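Local coordinates for protein cysteine synthase 3 (Entamoeba histolytica, PDB 6KR5) that probably catalyses the pyridoxal-phosphate-dependent synthesis of L-cysteine from O-acetyl-L-serine and sulfide, working as a dimer, at residues W263-A268 with A284-L289; C277-G282 with E311-T316. All blocks are in the same frame, centred on the assembly; numbering follows the deposited sequence.

Contact 1 of 2, residues W263-A268 with A284-L289; sequences WKMARA and AILAGL
Met265 meets Ile285, Leu286 and Leu289 without the help of any flat side chain; the flat groups of 263-268 are turned elsewhere. One face of the Arg267 guanidinium lies against its own helix: Trp263 O sits 3.8 Å from the guanidinium plane, over its centre, and Lys264 N is offset toward the rim. The N-H groups of this guanidinium are used farther down the chain, NE in a salt bridge with Glu323 and NH1 in a hydrogen bond to Leu318 O. The indole of Trp263 gives its NE1 hydrogen to Gly233 O. Across the contact a single side chain does the work of 263-268. Met265 leaves its helix with CG anti to the backbone N (chi1 -172°) and then bends at chi2 (82°), which lays the thioether over the flank of 284-289. Met265 CG comes first, 3.8 Å from Leu286 N and 3.9 Å from Ile285 CG2, the methionine crossing the isoleucine at about a right angle. Met265 SD follows, 3.9 Å from Leu286 CB. The methionine ends beside Leu289, with Met265 CE 3.6 Å and Met265 SD 3.7 Å from Leu289 CD1. No hydrogen bond spans the two segments, and all four touching residues are buried, so apolar packing carries the join. The helix axes stay 9.1 Å apart at closest and run nearly perpendicular, 88° between their directions, which fits a contact centred on one long side chain. The C-terminal helix 327-335 covers the same patch, Leu334 touching Met265 and Leu335 touching Leu286 and Leu289. On another flank Ile285 meets Leu306 and Leu286 meets Ile257. Helix 279-292 thus packs between helix 259-273 and the largely parallel sheet, in the layered alpha/beta architecture of a fold type II pyridoxal-phosphate enzyme.

Contact 2 of 2, residues C277-G282 with E311-T316; sequences CGMSSG and ERYLST. With PLP (pyridoxal-5'-phosphate), chain D.
Gly278 and Met279 close on Tyr313 and Thr316 in the tight part of this contact. Gly278 has no side chain, and its CA comes obliquely to within 3.8 Å of Tyr313 CE2. From the next residue Met279 CG lies over one face of the phenol, offset toward the rim, and SD stands 4.8 Å from the ring centroid, 37° off the normal, an oblique Met-aromatic contact. Beyond CG the methionine is extended, which carries Met279 CE tip to tip against Thr316, 3.5 Å from OG1. That hydroxyl is fixed from behind: Thr316 OG1 donates to Tyr313 O over 2.7 Å, in the carbonyl plane, while Thr316 N bonds the same oxygen and closes a type I turn; Leu318 N also bonds OG1. Gly278 is the N-cap of helix 279-292, and the first turn of this helix forms part of the cofactor site. Ser280 OG donates to PLP N1 at 2.6 Å, consistent with an unprotonated pyridine nitrogen, as in related fold type II enzymes that place a serine or threonine hydroxyl at this nitrogen. Tyr313, with CG anti to its carbonyl carbon (chi1 -58°), brings OH beside the 2-methyl group of the cofactor, 3.6 Å from PLP C2A. Here the segments do not touch directly and a water bridges them: it accepts from Ser280 N at 2.8 Å and donates to Tyr313 OH at 2.9 Å. The phenol oxygen is also hydrogen-bonded to Asp308, so two partners, the water and Asp308, hold it. The far side of 311-316 is divided between solvent, at the exposed Ser315, and the dimer interface: Glu311 and Arg312 form reciprocal salt bridges with Arg312 and Glu311 of the second subunit, and Leu314 packs on Met118 of that subunit.

How the contacts relate
Along the chain the segments alternate: 263-268 of contact 1, 277-282 of contact 2, 284-289 of contact 1, then 311-316 of contact 2. Helix 279-292 serves both, its first turn in contact 2 and its middle in contact 1, and the two centres lie about 12 Å apart. They also touch directly: Trp263 NE1 is 3.4 Å from Met279 SD, and Met265 CG is 3.3 Å from Gly282 O. One helix therefore connects the cofactor pocket, where its N-terminal end meets the ring nitrogen of pyridoxal phosphate, to the buried packing around helices 259-273 and 327-335, while the 311-316 loop reaches on to the second subunit.

Contact 1 of 2, residues W263-A268 with A284-L289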
# COMPACT_ATOMS: atom_id res chain seq x y z
N TRP B 263 -5.60 -17.06 -9.62
CA TRP B 263 -5.16 -17.16 -8.23
C TRP B 263 -3.79 -17.82 -8.14
O TRP B 263 -2.92 -17.35 -7.39
CB TRP B 263 -6.15 -17.97 -7.41
CG TRP B 263 -7.50 -17.37 -7.30
CD1 TRP B 263 -7.87 -16.08 -7.56
CD2 TRP B 263 -8.68 -18.05 -6.87
NE1 TRP B 263 -9.22 -15.92 -7.32
CE2 TRP B 263 -9.74 -17.12 -6.90
CE3 TRP B 263 -8.95 -19.37 -6.49
CZ2 TRP B 263 -11.03 -17.46 -6.53
CZ3 TRP B 263 -10.24 -19.71 -6.13
CH2 TRP B 263 -11.26 -18.75 -6.16
N LYS B 264 -3.60 -18.92 -8.86
CA LYS B 264 -2.30 -19.60 -8.86
C LYS B 264 -1.20 -18.67 -9.36
O LYS B 264 -0.11 -18.62 -8.78
CB LYS B 264 -2.38 -20.87 -9.69
CG LYS B 264 -1.09 -21.68 -9.67
CD LYS B 264 -1.33 -23.15 -10.01
CE LYS B 264 -1.69 -23.33 -11.47
NZ LYS B 264 -2.06 -24.73 -11.82
N MET B 265 -1.47 -17.92 -10.44
CA MET B 265 -0.49 -16.95 -10.92
C MET B 265 -0.14 -15.93 -9.85
O MET B 265 1.04 -15.60 -9.66
CB MET B 265 -1.01 -16.25 -12.17
CG MET B 265 0.04 -15.38 -12.83
SD MET B 265 1.15 -16.36 -13.88
CE MET B 265 2.66 -16.32 -12.92
N ALA B 266 -1.15 -15.40 -9.15
CA ALA B 266 -0.88 -14.40 -8.12
C ALA B 266 0.02 -14.96 -7.03
O ALA B 266 0.93 -14.27 -6.55
CB ALA B 266 -2.19 -13.89 -7.52
N ARG B 267 -0.22 -16.20 -6.62
CA ARG B 267 0.63 -16.83 -5.61
C ARG B 267 2.05 -16.99 -6.12
O ARG B 267 3.02 -16.85 -5.36
CB ARG B 267 0.07 -18.18 -5.20
CG ARG B 267 -1.18 -18.07 -4.34
CD ARG B 267 -1.56 -19.42 -3.74
NE ARG B 267 -2.08 -20.35 -4.74
CZ ARG B 267 -3.36 -20.44 -5.09
NH1 ARG B 267 -4.27 -19.64 -4.53
NH2 ARG B 267 -3.74 -21.34 -5.99
N ALA B 268 2.21 -17.32 -7.40
CA ALA B 268 3.56 -17.51 -7.95
C ALA B 268 4.31 -16.19 -8.04
O ALA B 268 5.52 -16.14 -7.80
CB ALA B 268 3.47 -18.17 -9.33
N ALA B 284 -4.12 -10.76 -15.19
CA ALA B 284 -3.39 -9.96 -16.16
C ALA B 284 -1.99 -10.51 -16.40
O ALA B 284 -1.55 -10.60 -17.55
CB ALA B 284 -3.32 -8.50 -15.70
N ILE B 285 -1.28 -10.89 -15.33
CA ILE B 285 0.09 -11.39 -15.51
C ILE B 285 0.08 -12.68 -16.32
O ILE B 285 0.89 -12.84 -17.23
CB ILE B 285 0.79 -11.56 -14.15
CG1 ILE B 285 1.16 -10.19 -13.60
CG2 ILE B 285 2.06 -12.43 -14.30
CD1 ILE B 285 1.66 -10.17 -12.17
N LEU B 286 -0.84 -13.59 -16.02
CA LEU B 286 -0.86 -14.84 -16.79
C LEU B 286 -1.15 -14.57 -18.26
O LEU B 286 -0.50 -15.15 -19.14
CB LEU B 286 -1.88 -15.82 -16.20
CG LEU B 286 -2.01 -17.14 -16.95
CD1 LEU B 286 -0.66 -17.81 -17.10
CD2 LEU B 286 -2.98 -18.05 -16.23
N ALA B 287 -2.11 -13.69 -18.55
CA ALA B 287 -2.36 -13.32 -19.94
C ALA B 287 -1.11 -12.72 -20.57
O ALA B 287 -0.82 -12.97 -21.75
CB ALA B 287 -3.53 -12.34 -20.04
N GLY B 288 -0.37 -11.92 -19.80
CA GLY B 288 0.83 -11.30 -20.34
C GLY B 288 1.94 -12.30 -20.58
O GLY B 288 2.72 -12.15 -21.53
N LEU B 289 2.07 -13.30 -19.70
CA LEU B 289 3.09 -14.33 -19.89
C LEU B 289 2.76 -15.21 -21.09
O LEU B 289 3.66 -15.63 -21.82
CB LEU B 289 3.24 -15.18 -18.62
CG LEU B 289 3.81 -14.49 -17.37
CD1 LEU B 289 3.94 -15.47 -16.22
CD2 LEU B 289 5.15 -13.82 -17.66

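Contact 2 of 2, residues C277-G282 with E311-T316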
# COMPACT_ATOMS: atom_id res chain seq x y z
N CYS B 277 0.54 -8.99 -5.46
CA CYS B 277 -0.49 -8.39 -6.28
C CYS B 277 -1.83 -9.09 -6.08
O CYS B 277 -1.90 -10.23 -5.61
CB CYS B 277 -0.09 -8.46 -7.75
SG CYS B 277 0.12 -10.17 -8.41
N GLY B 278 -2.91 -8.42 -6.47
CA GLY B 278 -4.25 -8.92 -6.27
C GLY B 278 -4.67 -9.99 -7.28
O GLY B 278 -3.90 -10.45 -8.11
N MET B 279 -5.95 -10.38 -7.19
CA MET B 279 -6.45 -11.48 -8.02
C MET B 279 -6.46 -11.11 -9.50
O MET B 279 -6.06 -11.91 -10.36
CB MET B 279 -7.85 -11.89 -7.57
CG MET B 279 -7.91 -12.44 -6.17
SD MET B 279 -9.63 -12.86 -5.83
CE MET B 279 -9.42 -13.87 -4.35
N SER B 280 -6.99 -9.91 -9.83
CA SER B 280 -7.03 -9.49 -11.23
C SER B 280 -5.62 -9.30 -11.78
O SER B 280 -5.40 -9.46 -12.99
CB SER B 280 -7.85 -8.21 -11.37
OG SER B 280 -7.22 -7.12 -10.71
N SER B 281 -4.66 -8.97 -10.91
CA SER B 281 -3.27 -8.87 -11.32
C SER B 281 -2.72 -10.23 -11.72
O SER B 281 -1.94 -10.33 -12.68
CB SER B 281 -2.45 -8.29 -10.17
OG SER B 281 -2.79 -6.95 -9.90
N GLY B 282 -3.10 -11.28 -10.99
CA GLY B 282 -2.74 -12.62 -11.41
C GLY B 282 -3.29 -12.97 -12.78
O GLY B 282 -2.60 -13.57 -13.60
N GLU B 311 -2.76 -7.88 -0.26
CA GLU B 311 -3.15 -7.70 1.14
C GLU B 311 -4.65 -7.44 1.27
O GLU B 311 -5.25 -7.77 2.30
CB GLU B 311 -2.35 -6.55 1.76
CG GLU B 311 -2.63 -6.35 3.25
CD GLU B 311 -1.74 -5.32 3.91
OE1 GLU B 311 -0.97 -4.64 3.20
OE2 GLU B 311 -1.81 -5.20 5.15
N ARG B 312 -5.26 -6.87 0.25
CA ARG B 312 -6.70 -6.64 0.22
C ARG B 312 -7.51 -7.93 0.09
O ARG B 312 -8.74 -7.88 0.14
CB ARG B 312 -7.03 -5.67 -0.92
CG ARG B 312 -8.36 -4.92 -0.79
CD ARG B 312 -8.32 -3.57 -1.49
NE ARG B 312 -7.62 -2.57 -0.68
CZ ARG B 312 -7.33 -1.35 -1.10
NH1 ARG B 312 -7.69 -0.96 -2.33
NH2 ARG B 312 -6.68 -0.51 -0.31
N TYR B 313 -6.84 -9.09 -0.06
CA TYR B 313 -7.51 -10.36 -0.27
C TYR B 313 -7.14 -11.40 0.78
O TYR B 313 -7.36 -12.59 0.56
CB TYR B 313 -7.21 -10.89 -1.67
CG TYR B 313 -7.65 -9.88 -2.69
CD1 TYR B 313 -8.98 -9.81 -3.09
CD2 TYR B 313 -6.76 -8.94 -3.18
CE1 TYR B 313 -9.39 -8.84 -3.97
CE2 TYR B 313 -7.16 -7.98 -4.07
CZ TYR B 313 -8.48 -7.93 -4.46
OH TYR B 313 -8.88 -6.97 -5.34
N LEU B 314 -6.61 -10.97 1.93
CA LEU B 314 -6.24 -11.93 2.97
C LEU B 314 -7.46 -12.62 3.57
O LEU B 314 -7.32 -13.71 4.13
CB LEU B 314 -5.46 -11.23 4.07
CG LEU B 314 -4.14 -10.60 3.64
CD1 LEU B 314 -3.54 -9.86 4.83
CD2 LEU B 314 -3.19 -11.65 3.12
N SER B 315 -8.64 -12.01 3.45
CA SER B 315 -9.88 -12.61 3.92
C SER B 315 -10.37 -13.73 3.01
O SER B 315 -11.34 -14.41 3.37
CB SER B 315 -10.95 -11.53 4.05
OG SER B 315 -11.05 -10.78 2.85
N THR B 316 -9.75 -13.93 1.85
CA THR B 316 -10.09 -15.01 0.95
C THR B 316 -9.09 -16.14 1.18
O THR B 316 -8.25 -16.09 2.08
CB THR B 316 -10.10 -14.51 -0.50
OG1 THR B 316 -8.75 -14.36 -0.96
CG2 THR B 316 -10.78 -13.16 -0.59
N1 PLP D . -8.89 -5.12 -10.75
C2 PLP D . -9.24 -4.38 -9.65
C2A PLP D . -8.83 -4.88 -8.30
C3 PLP D . -9.95 -3.21 -9.81
O3 PLP D . -10.29 -2.49 -8.70
C4 PLP D . -10.30 -2.78 -11.08
C4A PLP D . -11.16 -1.57 -11.27
O4A PLP D . -11.57 -0.94 -10.29
C5 PLP D . -9.94 -3.54 -12.19
C6 PLP D . -9.24 -4.71 -12.01
C5A PLP D . -10.33 -3.16 -13.60
O4P PLP D . -9.93 -1.88 -14.00
P PLP D . -10.92 -1.08 -14.97
O1P PLP D . -11.27 -2.00 -16.12
O2P PLP D . -12.15 -0.75 -14.17
O3P PLP D . -10.19 0.13 -15.42
O HOH W 1 -8.18 -8.43 -7.75